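Local coordinates for heme-binding protein A (Haemophilus parasuis 29755, PDB 3TPA), which probably binds glutathione as the solute-binding protein of an ABC-type uptake system, although it carries the name of a heme-binding protein, at residues Phe99-Gln104 with Lys132-Val137; Lys167-Gln172 with Pro179-Gln184; Val302-Gln307 with Pro368-Glu373; Ala394-Arg399 with Gly408-Thr413. The protein carries 1 engineered substitution. All blocks are in the same frame, centred on the assembly; numbering follows the deposited sequence.

Interaction 1: residues Phe99-Gln104 with Lys132-Val137; sequences FSFQRQ and KSVEKV
Helix against sheet is the contact here: helix 94-105 packs against strand 131-136, an outermost strand of an antiparallel sheet, and Phe101 and Val134 meet between them. Both CB atoms point across the gap, and the two side chains cross at about a right angle. CG2 of Val134 sits against CD1 of the Phe101 ring at 3.7 Å, coming in obliquely, while CG1 of Val134 lies 4.1 Å from Phe101 CB, so both methyls of the isopropyl group lie near that CB.

Gln102 reaches in beside this apolar pair. A bend at chi2 (-54°) folds its amide back toward the strand, so that OE1 comes 3.8 Å from Val134 CB. The same OE1 takes a weak bond from a water, 3.1 Å away, and that water accepts from Val134 N at 3.0 Å. The water thus links the strand amide to the glutamine, weakly on the glutamine side.

On the next strand, Ile144 also touches Phe101. A classic beta bulge, Lys132 and Ser133 opposite Thr145, precedes Val134. The whole is a helix layered on an antiparallel sheet, in the alpha+beta manner, within a family 5 extracellular solute-binding protein.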
# COMPACT_ATOMS: atom_id res chain seq x y z
N PHE A 99 -6.72 -15.22 18.78
CA PHE A 99 -7.64 -14.11 19.07
C PHE A 99 -7.57 -13.01 17.99
O PHE A 99 -8.61 -12.52 17.50
CB PHE A 99 -7.33 -13.50 20.45
CG PHE A 99 -8.13 -12.27 20.77
CD1 PHE A 99 -9.34 -12.37 21.43
CD2 PHE A 99 -7.67 -11.01 20.39
CE1 PHE A 99 -10.08 -11.24 21.72
CE2 PHE A 99 -8.40 -9.87 20.67
CZ PHE A 99 -9.61 -9.98 21.33
N SER A 100 -6.36 -12.60 17.62
CA SER A 100 -6.19 -11.44 16.74
C SER A 100 -6.72 -11.71 15.33
O SER A 100 -7.34 -10.85 14.72
CB SER A 100 -4.72 -11.03 16.70
OG SER A 100 -4.24 -10.80 18.02
N PHE A 101 -6.49 -12.93 14.84
CA PHE A 101 -7.03 -13.36 13.55
C PHE A 101 -8.53 -13.57 13.63
O PHE A 101 -9.28 -13.12 12.76
CB PHE A 101 -6.35 -14.66 13.09
CG PHE A 101 -5.05 -14.44 12.38
CD1 PHE A 101 -4.96 -14.55 11.01
CD2 PHE A 101 -3.91 -14.06 13.09
CE1 PHE A 101 -3.76 -14.34 10.36
CE2 PHE A 101 -2.71 -13.85 12.45
CZ PHE A 101 -2.64 -13.98 11.09
N GLN A 102 -8.96 -14.28 14.67
CA GLN A 102 -10.35 -14.73 14.72
C GLN A 102 -11.36 -13.61 15.00
O GLN A 102 -12.49 -13.67 14.55
CB GLN A 102 -10.51 -15.92 15.69
CG GLN A 102 -9.89 -17.24 15.16
CD GLN A 102 -10.41 -17.61 13.80
OE1 GLN A 102 -9.65 -17.66 12.83
NE2 GLN A 102 -11.70 -17.88 13.70
N ARG A 103 -10.95 -12.58 15.73
CA ARG A 103 -11.82 -11.42 15.94
C ARG A 103 -12.32 -10.98 14.58
O ARG A 103 -13.49 -10.62 14.40
CB ARG A 103 -11.07 -10.27 16.62
CG ARG A 103 -11.93 -9.02 16.78
CD ARG A 103 -11.12 -7.78 17.15
NE ARG A 103 -12.02 -6.65 17.33
CZ ARG A 103 -11.67 -5.48 17.84
NH1 ARG A 103 -10.43 -5.25 18.24
NH2 ARG A 103 -12.59 -4.53 17.96
N GLN A 104 -11.42 -11.06 13.61
CA GLN A 104 -11.67 -10.60 12.26
C GLN A 104 -12.43 -11.62 11.41
O GLN A 104 -13.40 -11.27 10.77
CB GLN A 104 -10.35 -10.22 11.58
CG GLN A 104 -9.53 -9.23 12.44
CD GLN A 104 -8.40 -8.58 11.69
OE1 GLN A 104 -8.58 -8.08 10.58
NE2 GLN A 104 -7.22 -8.58 12.29
N LYS A 132 -8.40 -20.57 5.44
CA LYS A 132 -9.29 -21.63 5.86
C LYS A 132 -9.39 -21.68 7.38
O LYS A 132 -10.48 -21.82 7.93
CB LYS A 132 -8.87 -23.00 5.32
CG LYS A 132 -9.70 -24.16 5.88
CD LYS A 132 -9.28 -25.50 5.27
CE LYS A 132 -10.20 -25.91 4.13
NZ LYS A 132 -9.70 -27.12 3.42
N SER A 133 -8.26 -21.58 8.06
CA SER A 133 -8.27 -21.72 9.50
C SER A 133 -6.99 -21.27 10.18
O SER A 133 -5.91 -21.31 9.59
CB SER A 133 -8.58 -23.18 9.88
OG SER A 133 -7.52 -24.03 9.50
N VAL A 134 -7.14 -20.83 11.42
CA VAL A 134 -6.04 -20.41 12.28
C VAL A 134 -6.20 -21.16 13.60
O VAL A 134 -7.13 -20.88 14.36
CB VAL A 134 -6.10 -18.91 12.56
CG1 VAL A 134 -4.95 -18.48 13.49
CG2 VAL A 134 -6.05 -18.12 11.26
N GLU A 135 -5.29 -22.09 13.87
CA GLU A 135 -5.44 -22.98 15.01
C GLU A 135 -4.20 -22.97 15.89
O GLU A 135 -3.08 -22.88 15.40
CB GLU A 135 -5.63 -24.43 14.54
CG GLU A 135 -6.54 -24.59 13.36
CD GLU A 135 -6.54 -26.02 12.86
OE1 GLU A 135 -5.65 -26.38 12.07
OE2 GLU A 135 -7.43 -26.79 13.28
N LYS A 136 -4.43 -23.14 17.19
CA LYS A 136 -3.37 -23.36 18.15
C LYS A 136 -2.96 -24.82 18.11
O LYS A 136 -3.79 -25.70 18.31
CB LYS A 136 -3.86 -23.01 19.56
CG LYS A 136 -2.86 -23.34 20.67
CD LYS A 136 -3.19 -22.62 21.97
CE LYS A 136 -4.03 -23.46 22.89
NZ LYS A 136 -4.30 -22.75 24.17
N VAL A 137 -1.69 -25.07 17.85
CA VAL A 137 -1.15 -26.42 17.92
C VAL A 137 -0.66 -26.72 19.33
O VAL A 137 -0.91 -27.80 19.87
CB VAL A 137 -0.01 -26.64 16.95
CG1 VAL A 137 0.62 -28.01 17.19
CG2 VAL A 137 -0.51 -26.53 15.52
O HOH W 1 -10.00 -20.66 12.31

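Interaction 2: residues Lys167-Gln172 with Pro179-Gln184; sequences KEYADQ and PETLDQ
Apolar contacts carry this meeting of two successive helices, with Leu182 inserted between Tyr169 and Ala170. Its CD1 touches both: 3.6 Å to Tyr169 CD2, where it approaches the ring obliquely, and 3.8 Å to Ala170 CB. The other methyl, CD2, lies 4.0 Å from the same alanine CB, so the fork of the leucine embraces that small side chain. Because CG of Leu182 stands anti to its backbone N (chi1 -170°), the branched end swings across to helix 167-175 although the CB itself does not point there. Further along the ring, Thr181 brings its methyl CG2 to within 3.5 Å of Tyr169 OH.

The two segments belong to helices consecutive in the chain: helix 167-175 is joined by a short connection to the brief helix 181-184, which packs against it, in a family 5 extracellular solute-binding protein. Leu173, farther along the first helix, touches Thr181 and Leu182 as well.

Polar contacts lie around the apolar centre. The hydroxyl of Tyr169 is hydrogen-bonded to Gln185 O, just beyond the second helix, which holds the far end of the ring in place. Within the first helix, Lys167 NZ forms a salt bridge to Asp171 OD2 at 2.8 Å, one turn on, using the syn lone pair of that oxygen.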
# COMPACT_ATOMS: atom_id res chain seq x y z
N LYS A 167 -4.87 -11.28 24.32
CA LYS A 167 -6.15 -11.86 24.70
C LYS A 167 -6.38 -11.72 26.20
O LYS A 167 -7.51 -11.57 26.64
CB LYS A 167 -6.24 -13.33 24.26
CG LYS A 167 -7.59 -13.97 24.60
CD LYS A 167 -7.61 -15.45 24.21
CE LYS A 167 -9.02 -16.04 24.25
NZ LYS A 167 -9.63 -16.04 25.60
N GLU A 168 -5.31 -11.76 26.99
CA GLU A 168 -5.47 -11.61 28.44
C GLU A 168 -6.13 -10.25 28.74
O GLU A 168 -7.10 -10.16 29.50
CB GLU A 168 -4.13 -11.76 29.16
CG GLU A 168 -4.23 -11.63 30.67
CD GLU A 168 -3.01 -12.15 31.40
OE1 GLU A 168 -1.90 -12.18 30.82
OE2 GLU A 168 -3.15 -12.54 32.58
N TYR A 169 -5.60 -9.21 28.12
CA TYR A 169 -6.15 -7.86 28.23
C TYR A 169 -7.58 -7.84 27.70
O TYR A 169 -8.48 -7.31 28.34
CB TYR A 169 -5.27 -6.94 27.39
CG TYR A 169 -5.55 -5.45 27.43
CD1 TYR A 169 -5.88 -4.79 28.61
CD2 TYR A 169 -5.41 -4.69 26.26
CE1 TYR A 169 -6.10 -3.38 28.61
CE2 TYR A 169 -5.61 -3.32 26.26
CZ TYR A 169 -5.96 -2.67 27.43
OH TYR A 169 -6.16 -1.30 27.39
N ALA A 170 -7.80 -8.43 26.53
CA ALA A 170 -9.14 -8.49 25.94
C ALA A 170 -10.13 -9.26 26.84
O ALA A 170 -11.27 -8.84 27.04
CB ALA A 170 -9.09 -9.10 24.55
N ASP A 171 -9.68 -10.38 27.40
CA ASP A 171 -10.52 -11.13 28.33
C ASP A 171 -10.90 -10.25 29.51
O ASP A 171 -12.07 -10.18 29.89
CB ASP A 171 -9.84 -12.42 28.81
CG ASP A 171 -9.79 -13.49 27.74
OD1 ASP A 171 -10.51 -13.36 26.74
OD2 ASP A 171 -9.03 -14.47 27.90
N GLN A 172 -9.90 -9.58 30.09
CA GLN A 172 -10.14 -8.74 31.26
C GLN A 172 -11.16 -7.65 30.98
O GLN A 172 -12.08 -7.43 31.77
CB GLN A 172 -8.85 -8.08 31.77
CG GLN A 172 -9.08 -7.21 33.00
CD GLN A 172 -7.87 -6.38 33.40
OE1 GLN A 172 -6.86 -6.91 33.86
NE2 GLN A 172 -7.97 -5.06 33.23
N PRO A 179 -14.96 -3.59 26.60
CA PRO A 179 -14.12 -4.19 25.56
C PRO A 179 -13.60 -3.13 24.60
O PRO A 179 -12.57 -3.34 23.94
CB PRO A 179 -15.07 -5.15 24.84
CG PRO A 179 -16.43 -4.60 25.10
CD PRO A 179 -16.36 -4.04 26.50
N GLU A 180 -14.32 -2.01 24.51
CA GLU A 180 -13.89 -0.92 23.63
C GLU A 180 -12.49 -0.46 23.97
O GLU A 180 -11.75 0.01 23.12
CB GLU A 180 -14.86 0.26 23.71
CG GLU A 180 -16.05 0.14 22.77
CD GLU A 180 -17.03 -0.94 23.22
OE1 GLU A 180 -17.15 -1.18 24.44
OE2 GLU A 180 -17.68 -1.54 22.33
N THR A 181 -12.12 -0.61 25.23
CA THR A 181 -10.82 -0.13 25.69
C THR A 181 -9.69 -0.80 24.92
O THR A 181 -8.59 -0.26 24.82
CB THR A 181 -10.66 -0.33 27.19
OG1 THR A 181 -11.66 0.43 27.88
CG2 THR A 181 -9.30 0.15 27.65
N LEU A 182 -9.96 -1.99 24.38
CA LEU A 182 -8.95 -2.74 23.65
C LEU A 182 -8.51 -1.93 22.45
O LEU A 182 -7.33 -1.92 22.09
CB LEU A 182 -9.51 -4.09 23.17
CG LEU A 182 -8.50 -5.09 22.57
CD1 LEU A 182 -7.60 -5.72 23.64
CD2 LEU A 182 -9.22 -6.18 21.81
N ASP A 183 -9.46 -1.22 21.85
CA ASP A 183 -9.17 -0.45 20.65
C ASP A 183 -8.68 0.97 20.94
O ASP A 183 -7.98 1.57 20.14
CB ASP A 183 -10.40 -0.42 19.74
CG ASP A 183 -10.80 -1.79 19.26
OD1 ASP A 183 -9.91 -2.51 18.77
OD2 ASP A 183 -11.99 -2.14 19.39
N GLN A 184 -9.05 1.50 22.11
CA GLN A 184 -8.78 2.90 22.43
C GLN A 184 -7.52 3.10 23.25
O GLN A 184 -6.92 4.17 23.20
CB GLN A 184 -9.97 3.52 23.16
CG GLN A 184 -11.23 3.57 22.32
CD GLN A 184 -12.46 3.85 23.15
OE1 GLN A 184 -12.36 4.11 24.35
NE2 GLN A 184 -13.62 3.80 22.53

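Interaction 3: residues Val302-Gln307 with Pro368-Glu373; sequences VDAVYQ and PRRTAE
Arg370 leaves its helix with CG anti to the backbone N (chi1 180°) and then bends at chi2 (74°), which carries the guanidinium over Ala304. The methyl of Ala304 lies against one face of that flat group, 3.9 Å from Arg370 CZ and displaced toward the rim. A water fastens the same end: it donates to Ala304 O at 2.8 Å and accepts from Arg370 NH1 at 3.0 Å. The guanidinium thus offers a face to the methyl and an N-H, through water, to the carbonyl of the same residue.

Deeper in, Val305 meets Thr371, the two side chains crossing at about a right angle. Val305 CG2 comes 3.5 Å from Thr371 OG1, a methyl resting on a hydroxyl that is already bonded to Asn367 O and Asn365 ND2. The stem of Arg370 reaches the same methyl, with its CG 4.2 Å from Val305 CG2.

The two short helical segments run nearly antiparallel, at 156°, with axes 9.2 Å apart. Both pack on one mixed sheet: Val302 and Tyr306 touch Ala482 on strand 478-491, Thr371 touches Phe481 there, and Pro368 and Thr371 also reach Thr409 on strand 407-413, separated from 478-491 by strand 261-276.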
# COMPACT_ATOMS: atom_id res chain seq x y z
N VAL A 302 4.17 13.59 -16.49
CA VAL A 302 4.82 13.54 -15.19
C VAL A 302 5.37 14.91 -14.83
O VAL A 302 5.20 15.37 -13.72
CB VAL A 302 5.98 12.52 -15.19
CG1 VAL A 302 6.79 12.63 -13.91
CG2 VAL A 302 5.43 11.11 -15.36
N ASP A 303 6.01 15.56 -15.80
CA ASP A 303 6.55 16.91 -15.58
C ASP A 303 5.49 17.92 -15.19
O ASP A 303 5.64 18.63 -14.19
CB ASP A 303 7.32 17.39 -16.80
CG ASP A 303 8.72 16.80 -16.87
OD1 ASP A 303 9.16 16.21 -15.86
OD2 ASP A 303 9.39 16.94 -17.91
N ALA A 304 4.41 17.99 -15.97
CA ALA A 304 3.31 18.92 -15.68
C ALA A 304 2.49 18.57 -14.44
O ALA A 304 2.12 19.45 -13.66
CB ALA A 304 2.40 19.03 -16.88
N VAL A 305 2.18 17.29 -14.28
CA VAL A 305 1.25 16.86 -13.24
C VAL A 305 1.87 16.69 -11.84
O VAL A 305 1.29 17.13 -10.85
CB VAL A 305 0.54 15.57 -13.65
CG1 VAL A 305 -0.28 15.01 -12.49
CG2 VAL A 305 -0.32 15.83 -14.88
N TYR A 306 3.04 16.05 -11.76
CA TYR A 306 3.59 15.68 -10.45
C TYR A 306 4.56 16.70 -9.86
O TYR A 306 5.02 16.54 -8.74
CB TYR A 306 4.23 14.29 -10.49
CG TYR A 306 3.25 13.18 -10.79
CD1 TYR A 306 2.76 12.36 -9.78
CD2 TYR A 306 2.81 12.95 -12.08
CE1 TYR A 306 1.84 11.34 -10.07
CE2 TYR A 306 1.92 11.96 -12.38
CZ TYR A 306 1.43 11.15 -11.38
OH TYR A 306 0.53 10.15 -11.71
N GLN A 307 4.87 17.73 -10.64
CA GLN A 307 5.75 18.80 -10.19
C GLN A 307 6.98 18.27 -9.45
O GLN A 307 7.34 18.79 -8.37
CB GLN A 307 4.97 19.77 -9.31
CG GLN A 307 3.78 20.39 -10.02
CD GLN A 307 3.06 21.40 -9.16
OE1 GLN A 307 3.43 22.57 -9.12
NE2 GLN A 307 2.02 20.95 -8.47
N PRO A 368 -5.56 14.47 -12.42
CA PRO A 368 -6.12 13.71 -13.53
C PRO A 368 -6.62 14.64 -14.64
O PRO A 368 -6.50 14.28 -15.81
CB PRO A 368 -7.31 12.97 -12.90
CG PRO A 368 -7.04 12.96 -11.44
CD PRO A 368 -6.27 14.20 -11.15
N ARG A 369 -7.16 15.80 -14.28
CA ARG A 369 -7.70 16.73 -15.27
C ARG A 369 -6.61 17.18 -16.24
O ARG A 369 -6.81 17.18 -17.45
CB ARG A 369 -8.34 17.94 -14.58
CG ARG A 369 -8.82 19.05 -15.51
CD ARG A 369 -10.04 18.66 -16.34
NE ARG A 369 -11.12 18.12 -15.53
CZ ARG A 369 -12.34 17.85 -16.01
NH1 ARG A 369 -13.27 17.35 -15.22
NH2 ARG A 369 -12.61 18.08 -17.28
N ARG A 370 -5.46 17.56 -15.70
CA ARG A 370 -4.36 18.00 -16.56
C ARG A 370 -3.77 16.84 -17.35
O ARG A 370 -3.38 17.01 -18.50
CB ARG A 370 -3.26 18.71 -15.77
CG ARG A 370 -2.10 19.17 -16.66
CD ARG A 370 -2.49 20.38 -17.51
NE ARG A 370 -1.38 20.91 -18.30
CZ ARG A 370 -0.37 21.61 -17.79
NH1 ARG A 370 -0.31 21.88 -16.49
NH2 ARG A 370 0.59 22.05 -18.59
N THR A 371 -3.68 15.67 -16.73
CA THR A 371 -3.30 14.45 -17.43
C THR A 371 -4.21 14.30 -18.66
O THR A 371 -3.74 14.19 -19.79
CB THR A 371 -3.48 13.20 -16.53
OG1 THR A 371 -2.72 13.35 -15.32
CG2 THR A 371 -3.04 11.93 -17.25
N ALA A 372 -5.51 14.33 -18.43
CA ALA A 372 -6.46 14.16 -19.53
C ALA A 372 -6.28 15.20 -20.64
O ALA A 372 -6.39 14.88 -21.83
CB ALA A 372 -7.90 14.18 -19.00
N GLU A 373 -6.02 16.44 -20.26
CA GLU A 373 -5.90 17.53 -21.24
C GLU A 373 -4.69 17.34 -22.15
O GLU A 373 -4.77 17.56 -23.36
CB GLU A 373 -5.81 18.89 -20.53
CG GLU A 373 -7.14 19.39 -20.02
CD GLU A 373 -7.00 20.59 -19.10
OE1 GLU A 373 -5.86 21.02 -18.83
OE2 GLU A 373 -8.05 21.11 -18.64
O HOH W 2 1.83 22.11 -14.46

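Interaction 4: residues Ala394-Arg399 with Gly408-Thr413; sequences ADFNKR and GTYGWT
Phe396 and Tyr410 make the close part of this helix-to-strand contact, ring against ring. CZ of Phe396 comes 3.3 Å from Tyr410 CE1, a tight approach, and 3.6 Å from its neighbour CD1. They form an oblique aromatic pair, planes inclined by 32° and centroids 5.3 Å apart. With CG anti to the backbone N (chi1 173°), the Phe396 side chain extends away from helix 393-401 and delivers the far end of its ring to the strand. The same CZ lies 3.6 Å from Thr409 O, which sits at the ring edge, near its plane.

Away from the rings the two segments part company. Even at their nearest, between Phe396 and Gly408, the CA atoms are 9.6 Å apart; the backbones do not touch, and the phenylalanine bridges the gap. Lys398 on the helix and Thr413 at the strand's far end, which take no part, are exposed. The hydroxyl of the buried Tyr410, by contrast, is hydrogen-bonded to Thr400 OG1 of the same helix, a second tie between the two elements.

Trp356 on strand 351-356 touches both rings, and Tyr437 and Phe405 meet Tyr410 edge-to-face. Strand 407-413 itself runs between strands 261-276 and 351-356 within the mixed sheet, with helix 393-401 packed on it through Phe396.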
# COMPACT_ATOMS: atom_id res chain seq x y z
N ALA A 394 -18.72 8.22 -7.40
CA ALA A 394 -19.40 6.93 -7.45
C ALA A 394 -19.78 6.49 -8.87
O ALA A 394 -19.64 5.31 -9.19
CB ALA A 394 -20.64 6.94 -6.55
N ASP A 395 -20.25 7.42 -9.69
CA ASP A 395 -20.65 7.09 -11.07
C ASP A 395 -19.43 6.71 -11.88
O ASP A 395 -19.45 5.72 -12.61
CB ASP A 395 -21.36 8.26 -11.76
CG ASP A 395 -22.79 8.44 -11.30
OD1 ASP A 395 -23.39 7.45 -10.83
OD2 ASP A 395 -23.31 9.58 -11.39
N PHE A 396 -18.39 7.51 -11.74
CA PHE A 396 -17.11 7.30 -12.41
C PHE A 396 -16.65 5.87 -12.20
O PHE A 396 -16.33 5.15 -13.14
CB PHE A 396 -16.09 8.30 -11.85
CG PHE A 396 -14.67 8.09 -12.32
CD1 PHE A 396 -14.26 8.55 -13.56
CD2 PHE A 396 -13.73 7.46 -11.50
CE1 PHE A 396 -12.95 8.38 -13.99
CE2 PHE A 396 -12.42 7.27 -11.92
CZ PHE A 396 -12.03 7.74 -13.16
N ASN A 397 -16.65 5.45 -10.95
CA ASN A 397 -16.23 4.09 -10.60
C ASN A 397 -17.18 2.99 -11.05
O ASN A 397 -16.74 1.97 -11.55
CB ASN A 397 -15.98 3.97 -9.10
CG ASN A 397 -14.69 4.62 -8.69
OD1 ASN A 397 -13.69 4.53 -9.40
ND2 ASN A 397 -14.70 5.30 -7.56
N LYS A 398 -18.48 3.18 -10.86
CA LYS A 398 -19.43 2.11 -11.17
C LYS A 398 -19.55 1.91 -12.68
O LYS A 398 -19.58 0.79 -13.17
CB LYS A 398 -20.80 2.38 -10.55
CG LYS A 398 -21.76 1.22 -10.71
CD LYS A 398 -23.11 1.54 -10.08
CE LYS A 398 -24.05 0.34 -10.18
NZ LYS A 398 -25.44 0.69 -9.79
N ARG A 399 -19.59 3.00 -13.43
CA ARG A 399 -19.74 2.85 -14.88
C ARG A 399 -18.44 2.47 -15.56
O ARG A 399 -18.44 2.04 -16.71
CB ARG A 399 -20.32 4.11 -15.51
CG ARG A 399 -21.69 4.46 -14.98
CD ARG A 399 -22.17 5.74 -15.60
NE ARG A 399 -23.31 6.26 -14.86
CZ ARG A 399 -24.01 7.32 -15.24
NH1 ARG A 399 -23.70 7.96 -16.35
NH2 ARG A 399 -25.04 7.72 -14.51
N GLY A 408 -9.74 6.43 -19.87
CA GLY A 408 -9.83 7.16 -18.62
C GLY A 408 -8.53 7.22 -17.84
O GLY A 408 -7.57 6.49 -18.12
N THR A 409 -8.53 8.10 -16.84
CA THR A 409 -7.38 8.33 -15.98
C THR A 409 -7.61 7.61 -14.67
O THR A 409 -8.48 7.99 -13.88
CB THR A 409 -7.20 9.83 -15.66
OG1 THR A 409 -8.41 10.34 -15.09
CG2 THR A 409 -6.86 10.63 -16.91
N TYR A 410 -6.82 6.57 -14.44
CA TYR A 410 -7.01 5.71 -13.29
C TYR A 410 -5.69 5.51 -12.55
O TYR A 410 -4.61 5.85 -13.06
CB TYR A 410 -7.58 4.35 -13.75
CG TYR A 410 -8.87 4.48 -14.55
CD1 TYR A 410 -10.07 4.82 -13.91
CD2 TYR A 410 -8.89 4.30 -15.93
CE1 TYR A 410 -11.26 4.94 -14.63
CE2 TYR A 410 -10.07 4.41 -16.65
CZ TYR A 410 -11.25 4.73 -16.00
OH TYR A 410 -12.42 4.85 -16.72
N GLY A 411 -5.79 4.96 -11.35
CA GLY A 411 -4.61 4.65 -10.57
C GLY A 411 -4.84 3.40 -9.74
O GLY A 411 -5.98 3.04 -9.44
N TRP A 412 -3.76 2.72 -9.40
CA TRP A 412 -3.85 1.57 -8.52
C TRP A 412 -2.74 1.63 -7.48
O TRP A 412 -1.61 2.01 -7.80
CB TRP A 412 -3.73 0.27 -9.33
CG TRP A 412 -3.66 -0.97 -8.47
CD1 TRP A 412 -2.54 -1.69 -8.15
CD2 TRP A 412 -4.76 -1.62 -7.83
NE1 TRP A 412 -2.87 -2.74 -7.34
CE2 TRP A 412 -4.23 -2.73 -7.13
CE3 TRP A 412 -6.14 -1.37 -7.78
CZ2 TRP A 412 -5.03 -3.59 -6.39
CZ3 TRP A 412 -6.94 -2.23 -7.04
CH2 TRP A 412 -6.38 -3.33 -6.35
N THR A 413 -3.06 1.25 -6.25
CA THR A 413 -2.07 1.13 -5.19
C THR A 413 -2.05 -0.28 -4.65
O THR A 413 -3.10 -0.83 -4.29
CB THR A 413 -2.39 2.10 -4.03
OG1 THR A 413 -2.27 3.45 -4.50
CG2 THR A 413 -1.42 1.88 -2.86

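From the N terminus, the contacts follow one another in series; none nests in or crosses another. Interaction 1 closes a loop of 27 residues, and interaction 2 a short connection of six. These two touch: Arg103 NH1 is salt-bridged to Asp183 OD1 at 2.8 Å, and Phe99 packs on Ala170 and Leu182, so helix 94-105 joins edge strand 131-136 to the helix pair 167-175 and 181-184. Interaction 3 then spans 60 residues, and interaction 4 eight. They also meet, through Thr409, which unites helices 298-306, 368-381 and 393-401 around one mixed sheet. Interactions 1 and 3 lie on opposite sides of the chain's centre, their own centres about 46 Å apart.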